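Local coordinates for hypothetical signal peptide protein (Sinorhizobium meliloti, PDB 3PJY) that is of unknown function, a member of the DUF192 family that has been put forward as a putative transcription regulator, at residues V59-K64 / A103-L108; I84-V89 / T112-G117. All coordinates share one frame; numbering follows the deposited sequence.

Contact 1. Residues V59-K64 / A103-L108; sequences VMMWMK and AYVLEL
Val59, Met61, Val105 and Glu107 meet through side chains alone, in a buried contact close to the centre of the folded chain. The apolar part of it centres on Val105. Its two methyl groups divide the work: CG2 of Val105 lies 3.9 Å from CG2 of Val59, the two side chains running past one another from opposing sides, while CG1 of Val105 stands 3.9 Å from CE of Met61. Met61 is a selenomethionine, and its SE comes within 4.1 Å of CG2 of Val105, so the chalcogen and its terminal methyl together span both branches of the valine. A long flexible side chain suits this place: the chain bends at both chi2 (-67°) and chi3 (-69°), which folds the end round until it meets Val105 tip to tip.

Strand 102-109 runs inside the large mixed sheet, between strands 70-75 and 47-53. Val105 and Glu107 point toward the short strand 60-61, which pairs with strand 96-97 in a small separate sheet, while Leu106 between them points away. At the start, Ala103 and Tyr104 both face Ile75 in a classic beta bulge.

The polar part of the contact is Glu107, buried although it is a carboxylate. Its OE2 lies only 3.2 Å from CE of Met61, a close approach of a methyl to an oxygen with no N-H or O-H involved. A glutamate suits the place because its two-methylene arm, extended (chi2 -178°), carries the carboxylate out from the sheet to Met61; Phe51, Leu70 and Met72 also touch its side chain.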
# COMPACT_ATOMS: atom_id res chain seq x y z
N VAL B 59 24.04 -10.21 -8.59
CA VAL B 59 23.88 -10.93 -7.34
C VAL B 59 23.40 -12.36 -7.59
O VAL B 59 22.82 -12.69 -8.66
CB VAL B 59 22.91 -10.24 -6.37
CG1 VAL B 59 23.34 -8.81 -6.12
CG2 VAL B 59 21.55 -10.24 -6.88
N MSE B 60 23.66 -13.19 -6.61
CA MSE B 60 23.30 -14.60 -6.63
C MSE B 60 22.42 -14.88 -5.42
O MSE B 60 22.77 -14.59 -4.28
CB MSE B 60 24.58 -15.44 -6.57
CG MSE B 60 25.45 -15.16 -7.76
SE MSE B 60 26.89 -16.44 -8.00
CE MSE B 60 27.29 -16.43 -6.44
N MSE B 61 21.26 -15.52 -5.67
CA MSE B 61 20.34 -15.94 -4.62
C MSE B 61 20.16 -17.44 -4.66
O MSE B 61 20.41 -18.08 -5.67
CB MSE B 61 18.99 -15.29 -4.87
CG MSE B 61 18.99 -13.77 -5.05
SE MSE B 61 19.48 -12.79 -3.45
CE MSE B 61 17.97 -13.15 -2.36
N TRP B 62 19.74 -17.98 -3.53
CA TRP B 62 19.35 -19.39 -3.45
C TRP B 62 18.31 -19.63 -2.38
O TRP B 62 17.88 -18.69 -1.68
CB TRP B 62 20.59 -20.30 -3.28
CG TRP B 62 21.36 -20.18 -1.96
CD1 TRP B 62 21.10 -19.34 -0.93
CD2 TRP B 62 22.55 -20.90 -1.59
NE1 TRP B 62 22.04 -19.50 0.08
CE2 TRP B 62 22.94 -20.44 -0.33
CE3 TRP B 62 23.31 -21.88 -2.22
CZ2 TRP B 62 24.07 -20.95 0.35
CZ3 TRP B 62 24.44 -22.38 -1.55
CH2 TRP B 62 24.80 -21.91 -0.29
N MSE B 63 17.91 -20.89 -2.24
CA MSE B 63 16.84 -21.31 -1.35
C MSE B 63 17.29 -22.24 -0.23
O MSE B 63 16.49 -22.93 0.39
CB MSE B 63 15.68 -21.90 -2.14
CG MSE B 63 15.03 -20.93 -3.11
SE MSE B 63 13.99 -19.61 -2.21
CE MSE B 63 12.56 -20.75 -1.86
N LYS B 64 18.58 -22.21 0.04
CA LYS B 64 19.13 -23.01 1.12
C LYS B 64 18.41 -22.67 2.44
O LYS B 64 18.21 -21.50 2.79
CB LYS B 64 20.60 -22.73 1.28
CG LYS B 64 21.24 -23.67 2.30
CD LYS B 64 22.68 -23.38 2.50
CE LYS B 64 23.30 -24.46 3.38
NZ LYS B 64 24.56 -23.96 3.88
N ALA B 103 20.50 -3.65 -7.78
CA ALA B 103 20.73 -3.01 -6.50
C ALA B 103 19.93 -3.65 -5.35
O ALA B 103 20.27 -3.47 -4.19
CB ALA B 103 20.37 -1.52 -6.58
N TYR B 104 18.85 -4.34 -5.69
CA TYR B 104 17.93 -4.94 -4.71
C TYR B 104 17.39 -6.24 -5.23
O TYR B 104 17.30 -6.46 -6.46
CB TYR B 104 16.74 -4.05 -4.40
CG TYR B 104 17.04 -2.64 -3.98
CD1 TYR B 104 17.12 -1.64 -4.94
CD2 TYR B 104 17.17 -2.31 -2.64
CE1 TYR B 104 17.36 -0.37 -4.60
CE2 TYR B 104 17.43 -0.99 -2.28
CZ TYR B 104 17.56 -0.05 -3.27
OH TYR B 104 17.78 1.25 -2.93
N VAL B 105 16.97 -7.10 -4.32
CA VAL B 105 16.12 -8.23 -4.64
C VAL B 105 14.93 -8.18 -3.67
O VAL B 105 15.10 -7.96 -2.47
CB VAL B 105 16.82 -9.57 -4.54
CG1 VAL B 105 15.86 -10.77 -4.55
CG2 VAL B 105 17.86 -9.73 -5.69
N LEU B 106 13.73 -8.34 -4.21
CA LEU B 106 12.50 -8.48 -3.39
C LEU B 106 12.08 -9.94 -3.42
O LEU B 106 11.85 -10.49 -4.50
CB LEU B 106 11.39 -7.56 -3.93
CG LEU B 106 10.07 -7.60 -3.20
CD1 LEU B 106 10.19 -7.26 -1.73
CD2 LEU B 106 9.10 -6.67 -3.91
N GLU B 107 11.97 -10.54 -2.24
CA GLU B 107 11.39 -11.87 -2.12
C GLU B 107 9.97 -11.79 -1.57
O GLU B 107 9.72 -11.15 -0.55
CB GLU B 107 12.22 -12.77 -1.23
CG GLU B 107 13.49 -13.22 -1.88
CD GLU B 107 14.33 -14.16 -1.05
OE1 GLU B 107 14.15 -14.35 0.17
OE2 GLU B 107 15.27 -14.74 -1.64
N LEU B 108 9.05 -12.42 -2.27
CA LEU B 108 7.65 -12.48 -1.91
C LEU B 108 7.19 -13.94 -1.89
O LEU B 108 7.86 -14.82 -2.46
CB LEU B 108 6.83 -11.74 -2.96
CG LEU B 108 7.15 -10.24 -3.14
CD1 LEU B 108 6.45 -9.68 -4.38
CD2 LEU B 108 6.77 -9.49 -1.90

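Contact 2. Residues I84-V89 / T112-G117; sequences IHENAV and TVKRLG
Glu86 and Lys114 form a salt bridge between strand 84-86 and helix 112-116, the two side chains lying roughly perpendicular. NZ of Lys114 donates to OE2 of Glu86 at 2.8 Å, meeting it on the syn side, 19° out of the carboxylate plane; a second, weak bond from NZ reaches OE1 at 3.2 Å. The ammonium thus sits across the fork of the carboxylate. Lys114 gets there by folding: bends at chi2 (-71°) and chi4 (-69°) fold the chain back over OE2, bringing CG to 3.4 Å from OE2 of Glu86. A long, supple lysine suits an exposed helical position whose bond from the backbone does not aim at the strand. Glu86 is extended beyond CG, and its OE2 also accepts a hydrogen bond from a water, 2.8 Å away, that in turn accepts one from the backbone N of Lys114 at 3.0 Å. With an alanine here in place of Glu86, the ammonium of Lys114 would probably lose its charged mate and be free to swing into solvent, and the water would lose this acceptor.

Next to the salt bridge is a small apolar patch. Val113, buried, has CG1 set opposite the backbone N, and its two methyls share the neighbours: CG2 lies 4.0 Å from CG2 of Ile84, and CG1 is 4.0 Å from CD1 of the same residue, tip to tip. The two branches of Val113 let it meet both of these Ile84 methyls at once. CG1 of Val113 also rests 3.8 Å from OE2 of Glu86.

The helix closes at Gly117, whose positive phi is easily taken by glycine, in a Schellman motif; its other end is tied to the sheet by Asp71, which accepts from Val113 N. The whole is a short helix packed against the edge strand of a mixed beta sheet.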
# COMPACT_ATOMS: atom_id res chain seq x y z
N ILE B 84 12.55 -11.47 -13.17
CA ILE B 84 11.72 -12.10 -12.16
C ILE B 84 11.92 -13.59 -12.25
O ILE B 84 11.83 -14.16 -13.36
CB ILE B 84 10.24 -11.78 -12.34
CG1 ILE B 84 10.00 -10.28 -12.26
CG2 ILE B 84 9.42 -12.52 -11.28
CD1 ILE B 84 8.52 -9.83 -12.44
N HIS B 85 12.19 -14.21 -11.10
CA HIS B 85 12.23 -15.66 -11.01
C HIS B 85 11.09 -16.11 -10.13
O HIS B 85 11.18 -16.02 -8.90
CB HIS B 85 13.56 -16.16 -10.44
CG HIS B 85 13.70 -17.64 -10.47
ND1 HIS B 85 14.45 -18.28 -11.44
CD2 HIS B 85 13.16 -18.62 -9.71
CE1 HIS B 85 14.38 -19.59 -11.25
NE2 HIS B 85 13.58 -19.83 -10.23
N GLU B 86 10.03 -16.63 -10.75
CA GLU B 86 8.88 -17.09 -10.01
C GLU B 86 9.13 -18.52 -9.49
O GLU B 86 9.86 -19.28 -10.09
CB GLU B 86 7.63 -17.06 -10.89
CG GLU B 86 7.18 -15.64 -11.15
CD GLU B 86 6.15 -15.53 -12.24
OE1 GLU B 86 6.52 -15.51 -13.42
OE2 GLU B 86 4.98 -15.47 -11.89
N ASN B 87 8.51 -18.84 -8.37
CA ASN B 87 8.45 -20.20 -7.85
C ASN B 87 9.82 -20.83 -7.64
O ASN B 87 10.06 -21.97 -8.06
CB ASN B 87 7.58 -21.09 -8.75
CG ASN B 87 6.19 -20.55 -8.91
OD1 ASN B 87 5.45 -20.43 -7.94
ND2 ASN B 87 5.81 -20.21 -10.15
N ALA B 88 10.70 -20.07 -6.97
CA ALA B 88 11.96 -20.63 -6.47
C ALA B 88 11.60 -21.80 -5.55
O ALA B 88 10.55 -21.83 -4.91
CB ALA B 88 12.78 -19.58 -5.74
N VAL B 89 12.46 -22.82 -5.56
CA VAL B 89 12.14 -24.11 -4.95
C VAL B 89 12.68 -24.23 -3.52
O VAL B 89 13.87 -24.10 -3.30
CB VAL B 89 12.75 -25.23 -5.78
CG1 VAL B 89 12.49 -26.58 -5.13
CG2 VAL B 89 12.17 -25.20 -7.19
N THR B 112 2.89 -14.47 -5.84
CA THR B 112 2.58 -13.04 -5.65
C THR B 112 2.67 -12.22 -6.94
O THR B 112 1.81 -11.37 -7.19
CB THR B 112 3.41 -12.40 -4.55
OG1 THR B 112 3.25 -13.16 -3.34
CG2 THR B 112 2.91 -10.98 -4.26
N VAL B 113 3.67 -12.52 -7.75
CA VAL B 113 3.84 -11.80 -9.04
C VAL B 113 2.62 -11.95 -9.89
O VAL B 113 2.06 -10.96 -10.40
CB VAL B 113 5.14 -12.20 -9.74
CG1 VAL B 113 5.19 -11.72 -11.23
CG2 VAL B 113 6.34 -11.66 -8.92
N LYS B 114 2.15 -13.18 -9.98
CA LYS B 114 0.88 -13.41 -10.72
C LYS B 114 -0.33 -12.75 -10.10
O LYS B 114 -1.16 -12.13 -10.81
CB LYS B 114 0.65 -14.88 -10.89
CG LYS B 114 1.57 -15.47 -11.93
CD LYS B 114 1.24 -15.05 -13.40
CE LYS B 114 2.45 -15.29 -14.37
NZ LYS B 114 3.65 -14.37 -14.15
N ARG B 115 -0.48 -12.89 -8.79
CA ARG B 115 -1.61 -12.30 -8.09
C ARG B 115 -1.70 -10.80 -8.32
O ARG B 115 -2.82 -10.28 -8.48
CB ARG B 115 -1.54 -12.56 -6.58
CG ARG B 115 -2.64 -11.84 -5.74
CD ARG B 115 -2.57 -12.36 -4.29
NE ARG B 115 -1.40 -11.90 -3.50
CZ ARG B 115 -1.34 -10.76 -2.83
NH1 ARG B 115 -2.32 -9.86 -2.88
NH2 ARG B 115 -0.29 -10.53 -2.05
N LEU B 116 -0.55 -10.13 -8.44
CA LEU B 116 -0.49 -8.66 -8.54
C LEU B 116 -0.39 -8.15 -9.98
O LEU B 116 -0.42 -6.94 -10.18
CB LEU B 116 0.62 -8.13 -7.66
CG LEU B 116 0.53 -8.43 -6.15
CD1 LEU B 116 1.74 -7.75 -5.43
CD2 LEU B 116 -0.82 -7.96 -5.58
N GLY B 117 -0.27 -9.06 -10.93
CA GLY B 117 -0.15 -8.68 -12.35
C GLY B 117 1.12 -7.89 -12.65
O GLY B 117 1.10 -6.91 -13.41
O HOH W 1 3.87 -15.49 -9.33

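How the contacts relate
From the N terminus, the chain first passes 59-64, then 84-89, then 103-108 and finally 112-117, so the two contacts cross: contact 1 closes a span of 38 residues between its segments, contact 2 one of 22, and neither nests in the other. Strand 102-109 leads directly into helix 112-116, which places the second halves of both in sequence. Contact 1 ties the small sheet of strand 60-61 to an inner strand of the large mixed sheet; contact 2 ties the helix to that sheet's outer strand 81-88. Their centres lie about 13 Å apart, and they touch where Met63 packs against Ala88 and Val89.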